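Type 3 secretion system pilotin (Salmonella typhimurium, PDB 6XFJ) serves as the pilot lipoprotein that brings the secretin InvG to the outer membrane, as needed to build the type III secretion injectisome. Local coordinates at the interface of chains A and B. Numbering follows the deposited sequence. Chains: chain A/B, Type 3 secretion system pilotin.

Contact 1: the interface of chains A and B. Residues chain A 26-27, 54, 66-68, 71; chain B 15-16, 19, 26.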
loop_
_atom_site.group_PDB
_atom_site.type_symbol
_atom_site.label_atom_id
_atom_site.label_comp_id
_atom_site.label_asym_id
_atom_site.label_seq_id
_atom_site.Cartn_x
_atom_site.Cartn_y
_atom_site.Cartn_z
ATOM N N THR A 26 -0.091 2.806 5.016
ATOM C CA THR A 26 -0.889 1.572 5.140
ATOM C C THR A 26 -1.777 1.604 6.383
ATOM O O THR A 26 -2.975 1.221 6.285
ATOM C CB THR A 26 0.052 0.360 5.129
ATOM O OG1 THR A 26 0.609 0.260 3.814
ATOM C CG2 THR A 26 -0.620 -0.958 5.444
ATOM N N LYS A 27 -1.212 2.034 7.520
ATOM C CA LYS A 27 -2.024 2.105 8.750
ATOM C C LYS A 27 -3.197 3.091 8.540
ATOM O O LYS A 27 -4.326 2.774 8.979
ATOM C CB LYS A 27 -1.088 2.397 9.925
ATOM C CG LYS A 27 -0.313 1.158 10.373
ATOM C CD LYS A 27 0.650 1.438 11.474
ATOM C CE LYS A 27 1.518 0.267 11.866
ATOM N NZ LYS A 27 2.791 0.280 11.103
ATOM N N PHE A 54 -9.439 -11.390 2.621
ATOM C CA PHE A 54 -8.303 -10.483 2.398
ATOM C C PHE A 54 -7.038 -11.306 2.126
ATOM O O PHE A 54 -6.302 -10.984 1.261
ATOM C CB PHE A 54 -8.222 -9.575 3.627
ATOM C CG PHE A 54 -7.072 -8.610 3.738
ATOM C CD1 PHE A 54 -6.841 -7.663 2.755
ATOM C CD2 PHE A 54 -6.246 -8.680 4.844
ATOM C CE1 PHE A 54 -5.832 -6.716 2.936
ATOM C CE2 PHE A 54 -5.260 -7.710 5.026
ATOM C CZ PHE A 54 -5.020 -6.811 4.034
ATOM N N LEU A 66 -1.544 -3.643 -5.586
ATOM C CA LEU A 66 -2.632 -2.892 -4.948
ATOM C C LEU A 66 -2.311 -2.573 -3.496
ATOM O O LEU A 66 -1.513 -3.149 -2.793
ATOM C CB LEU A 66 -3.926 -3.713 -5.014
ATOM C CG LEU A 66 -4.352 -4.114 -6.430
ATOM C CD1 LEU A 66 -5.718 -4.766 -6.367
ATOM C CD2 LEU A 66 -4.375 -2.905 -7.375
ATOM N N SER A 67 -2.935 -1.462 -3.043
ATOM C CA SER A 67 -2.736 -0.948 -1.670
ATOM C C SER A 67 -3.548 -1.754 -0.695
ATOM O O SER A 67 -4.456 -2.549 -1.069
ATOM C CB SER A 67 -3.128 0.501 -1.518
ATOM O OG SER A 67 -4.536 0.574 -1.698
ATOM N N ILE A 68 -3.337 -1.558 0.605
ATOM C CA ILE A 68 -4.166 -2.240 1.598
ATOM C C ILE A 68 -5.625 -1.778 1.474
ATOM O O ILE A 68 -6.540 -2.534 1.656
ATOM C CB ILE A 68 -3.627 -2.093 3.015
ATOM C CG1 ILE A 68 -4.253 -3.134 3.912
ATOM C CG2 ILE A 68 -3.858 -0.689 3.584
ATOM C CD1 ILE A 68 -3.705 -3.237 5.305
ATOM N N THR A 71 -7.197 -3.595 -1.528
ATOM C CA THR A 71 -7.362 -5.066 -1.319
ATOM C C THR A 71 -8.413 -5.351 -0.241
ATOM O O THR A 71 -9.156 -6.332 -0.361
ATOM C CB THR A 71 -6.009 -5.715 -1.079
ATOM O OG1 THR A 71 -5.289 -5.120 -0.023
ATOM C CG2 THR A 71 -5.118 -5.716 -2.297
ATOM N N SER B 15 -4.920 -6.017 10.156
ATOM C CA SER B 15 -4.891 -6.049 8.681
ATOM C C SER B 15 -3.539 -5.532 8.192
ATOM O O SER B 15 -2.972 -6.090 7.244
ATOM C CB SER B 15 -6.076 -5.340 8.074
ATOM O OG SER B 15 -6.090 -3.969 8.423
ATOM N N SER B 16 -3.022 -4.463 8.809
ATOM C CA SER B 16 -1.737 -3.882 8.371
ATOM C C SER B 16 -0.628 -4.903 8.632
ATOM O O SER B 16 0.306 -4.983 7.827
ATOM C CB SER B 16 -1.411 -2.559 9.013
ATOM O OG SER B 16 -2.376 -1.542 8.710
ATOM N N PHE B 19 -0.716 -7.349 5.790
ATOM C CA PHE B 19 -0.284 -6.780 4.508
ATOM C C PHE B 19 1.234 -6.557 4.535
ATOM O O PHE B 19 1.946 -6.780 3.549
ATOM C CB PHE B 19 -1.006 -5.444 4.328
ATOM C CG PHE B 19 -0.783 -4.794 2.995
ATOM C CD1 PHE B 19 0.169 -3.785 2.834
ATOM C CD2 PHE B 19 -1.574 -5.115 1.895
ATOM C CE1 PHE B 19 0.308 -3.141 1.631
ATOM C CE2 PHE B 19 -1.412 -4.475 0.680
ATOM C CZ PHE B 19 -0.447 -3.497 0.534
ATOM N N THR B 26 4.382 -4.024 0.576
ATOM C CA THR B 26 5.017 -2.730 0.262
ATOM C C THR B 26 6.457 -2.938 -0.240
ATOM O O THR B 26 6.829 -2.375 -1.249
ATOM C CB THR B 26 4.895 -1.799 1.467
ATOM O OG1 THR B 26 3.492 -1.533 1.570
ATOM C CG2 THR B 26 5.651 -0.494 1.312
#
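Close to the ring of B:Phe19, the hydroxyl OG1 of A:Thr71 donates a hydrogen bond to the carbonyl O of A:Ser67 at 2.9 Å. Its torsion sets OG1 between the backbone N and the carbonyl carbon (chi1 54°), from where it reaches back to the residue preceding helix 68-81 and probably helps to fix that helix's first turn. In the all-helical dimer of this C-terminal part of the InvH pilotin, which lacks the lipid-bearing N-terminus, this turn forms part of a seat for helix 8-22 of the partner, and it illustrates how an interface can be held by shape and apolar packing, since none of the polar atoms here bonds to the other chain. B:Phe19 is the inserted residue. With CG anti to its backbone N (chi1 -174°), its ring extends under A:Ile68, whose CB lies over the face, 3.8 Å from the ring centroid, in a CH-pi contact. The far branch of the isoleucine continues alongside, CD1 touching B:Phe19 CB at 3.6 Å. At the ring tip, CZ meets the carbonyl O of A:Leu66 edge-on and in plane, 3.5 Å away. Toward helix 25-36 of chain A, the methyl CG2 of A:Thr26 approaches B:Phe19 CD1 at 3.9 Å. B:Ser16 continues that flank, its OG lying 3.7 Å from A:Lys27 CA. On the other flank the carbonyl O of B:Ser15 lies at the ring edge of A:Phe54, in plane and 3.6 Å from CE2.

Contact 2: the interface of chains A and B. Residues chain A 8-9, 11-12, 15-16; chain B 26-27, 30-31, 34.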
loop_
_atom_site.group_PDB
_atom_site.type_symbol
_atom_site.label_atom_id
_atom_site.label_comp_id
_atom_site.label_asym_id
_atom_site.label_seq_id
_atom_site.Cartn_x
_atom_site.Cartn_y
_atom_site.Cartn_z
ATOM N N ALA A 8 18.742 -1.854 -6.334
ATOM C CA ALA A 8 17.269 -1.811 -6.290
ATOM C C ALA A 8 16.845 -2.065 -4.848
ATOM O O ALA A 8 15.919 -1.387 -4.413
ATOM C CB ALA A 8 16.676 -2.860 -7.211
ATOM N N SER A 9 17.489 -2.953 -4.103
ATOM C CA SER A 9 17.086 -3.253 -2.708
ATOM C C SER A 9 17.277 -2.010 -1.822
ATOM O O SER A 9 16.447 -1.737 -0.947
ATOM C CB SER A 9 17.840 -4.417 -2.126
ATOM O OG SER A 9 19.236 -4.220 -2.285
ATOM N N ASN A 11 17.158 1.278 -2.702
ATOM C CA ASN A 11 16.132 2.279 -3.049
ATOM C C ASN A 11 14.778 1.773 -2.561
ATOM O O ASN A 11 13.914 2.590 -2.124
ATOM C CB ASN A 11 16.102 2.544 -4.557
ATOM C CG ASN A 11 17.274 3.374 -5.020
ATOM O OD1 ASN A 11 18.104 3.762 -4.222
ATOM N ND2 ASN A 11 17.298 3.727 -6.282
ATOM N N SER A 12 14.548 0.451 -2.652
ATOM C CA SER A 12 13.266 -0.155 -2.209
ATOM C C SER A 12 13.091 0.047 -0.703
ATOM O O SER A 12 11.961 0.359 -0.218
ATOM C CB SER A 12 13.223 -1.618 -2.515
ATOM O OG SER A 12 13.235 -1.794 -3.901
ATOM N N SER A 15 12.409 3.811 0.126
ATOM C CA SER A 15 11.031 4.168 -0.304
ATOM C C SER A 15 10.003 3.541 0.636
ATOM O O SER A 15 9.047 4.189 1.027
ATOM C CB SER A 15 10.766 3.763 -1.730
ATOM O OG SER A 15 11.684 4.375 -2.590
ATOM N N SER A 16 10.182 2.263 0.978
ATOM C CA SER A 16 9.232 1.577 1.879
ATOM C C SER A 16 9.262 2.249 3.260
ATOM O O SER A 16 8.213 2.383 3.866
ATOM C CB SER A 16 9.550 0.098 1.948
ATOM O OG SER A 16 9.413 -0.572 0.678
ATOM N N THR B 26 4.382 -4.024 0.576
ATOM C CA THR B 26 5.017 -2.730 0.262
ATOM C C THR B 26 6.457 -2.938 -0.240
ATOM O O THR B 26 6.829 -2.375 -1.249
ATOM C CB THR B 26 4.895 -1.799 1.467
ATOM O OG1 THR B 26 3.492 -1.533 1.570
ATOM C CG2 THR B 26 5.651 -0.494 1.312
ATOM N N LYS B 27 7.250 -3.719 0.484
ATOM C CA LYS B 27 8.621 -3.953 0.049
ATOM C C LYS B 27 8.675 -4.669 -1.299
ATOM O O LYS B 27 9.507 -4.364 -2.090
ATOM C CB LYS B 27 9.347 -4.724 1.146
ATOM C CG LYS B 27 9.656 -3.841 2.362
ATOM C CD LYS B 27 10.313 -4.597 3.482
ATOM C CE LYS B 27 10.779 -3.632 4.559
ATOM N NZ LYS B 27 11.214 -4.349 5.783
ATOM N N ALA B 30 7.845 -1.989 -3.999
ATOM C CA ALA B 30 8.970 -1.072 -4.186
ATOM C C ALA B 30 10.069 -1.740 -4.987
ATOM O O ALA B 30 10.603 -1.126 -5.929
ATOM C CB ALA B 30 9.481 -0.584 -2.851
ATOM N N LEU B 31 10.415 -2.979 -4.646
ATOM C CA LEU B 31 11.471 -3.695 -5.398
ATOM C C LEU B 31 11.026 -3.824 -6.863
ATOM O O LEU B 31 11.867 -3.590 -7.771
ATOM C CB LEU B 31 11.741 -5.050 -4.750
ATOM C CG LEU B 31 12.852 -5.828 -5.426
ATOM C CD1 LEU B 31 14.168 -5.098 -5.398
ATOM C CD2 LEU B 31 13.030 -7.176 -4.767
ATOM N N PHE B 34 11.632 -0.528 -8.729
ATOM C CA PHE B 34 13.057 -0.195 -8.991
ATOM C C PHE B 34 13.664 -1.157 -10.007
ATOM O O PHE B 34 14.420 -0.710 -10.839
ATOM C CB PHE B 34 13.835 -0.077 -7.684
ATOM C CG PHE B 34 13.521 1.239 -7.023
ATOM C CD1 PHE B 34 13.956 2.432 -7.584
ATOM C CD2 PHE B 34 12.710 1.295 -5.903
ATOM C CE1 PHE B 34 13.640 3.658 -7.001
ATOM C CE2 PHE B 34 12.367 2.517 -5.366
ATOM C CZ PHE B 34 12.818 3.678 -5.920
#
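A:Ser12, A:Ser16 and A:Ala8 present small side chains to B:Ala30, B:Leu31 and B:Lys27 where helix 8-22 of chain A packs antiparallel against helix 25-36 of chain B in the InvH pilotin dimer, an example of close helix packing probably helped by small serine and alanine side chains. The serine hydroxyls bond within their own helix. A:Ser12, A:Ser15 and A:Ser16 each have OG anti to the carbonyl carbon, a setting that directs the hydroxyl to the carbonyl one turn earlier: A:Ser12 OG donates to A:Ala8 O at 2.8 Å, coming from above the carbonyl plane, 43° out of it. A:Ser16 OG bonds likewise to A:Ser12 O, and A:Ser15 OG to A:Asn11 O. With their protons so used, the hydroxyls can probably lie against carbon groups of the partner. A:Ser12 OG lies 3.1 Å from the backbone N of B:Leu31, but this is a close packing contact, because the B:Leu31 N-H points away, along its own helix. A:Ser16 OG rests against B:Ala30 CB at 3.5 Å.

Aromatic contact is made by B:Phe34. A:Asn11 CB stands over the centre of one ring face, 3.5 Å from the centroid, a CH-pi contact, while the amide beyond it is turned 70° from the ring plane. The same ring brings CE2 to within 3.4 Å of A:Ser15 OG.

Aliphatic packing completes the patch. B:Leu31 holds CG anti to its backbone N (chi1 -178°), sending CD1 toward A:Ala8 CB at 3.8 Å, and the A:Ser16 methylene meets B:Lys27 CG and the B:Thr26 methyl CG2.

The centres of the C-alpha atoms of contact 1 and contact 2 lie about 16 Å apart, and the two share B:Thr26, at the margin of both. Both set helix 8-22 of one chain against helix 25-36 of the other; contact 1 adds helices 44-59 and 68-81 and the loop before the latter. Because the dimer is two-fold symmetric, each contact recurs with the chains exchanged. Each helix 8-22 thus engages its partner through residues 8 to 16 in contact 2 and 15 to 19 in contact 1, overlapping where Ser16 meets Thr26 and Lys27 as symmetry twins, embracing the other subunit reciprocally.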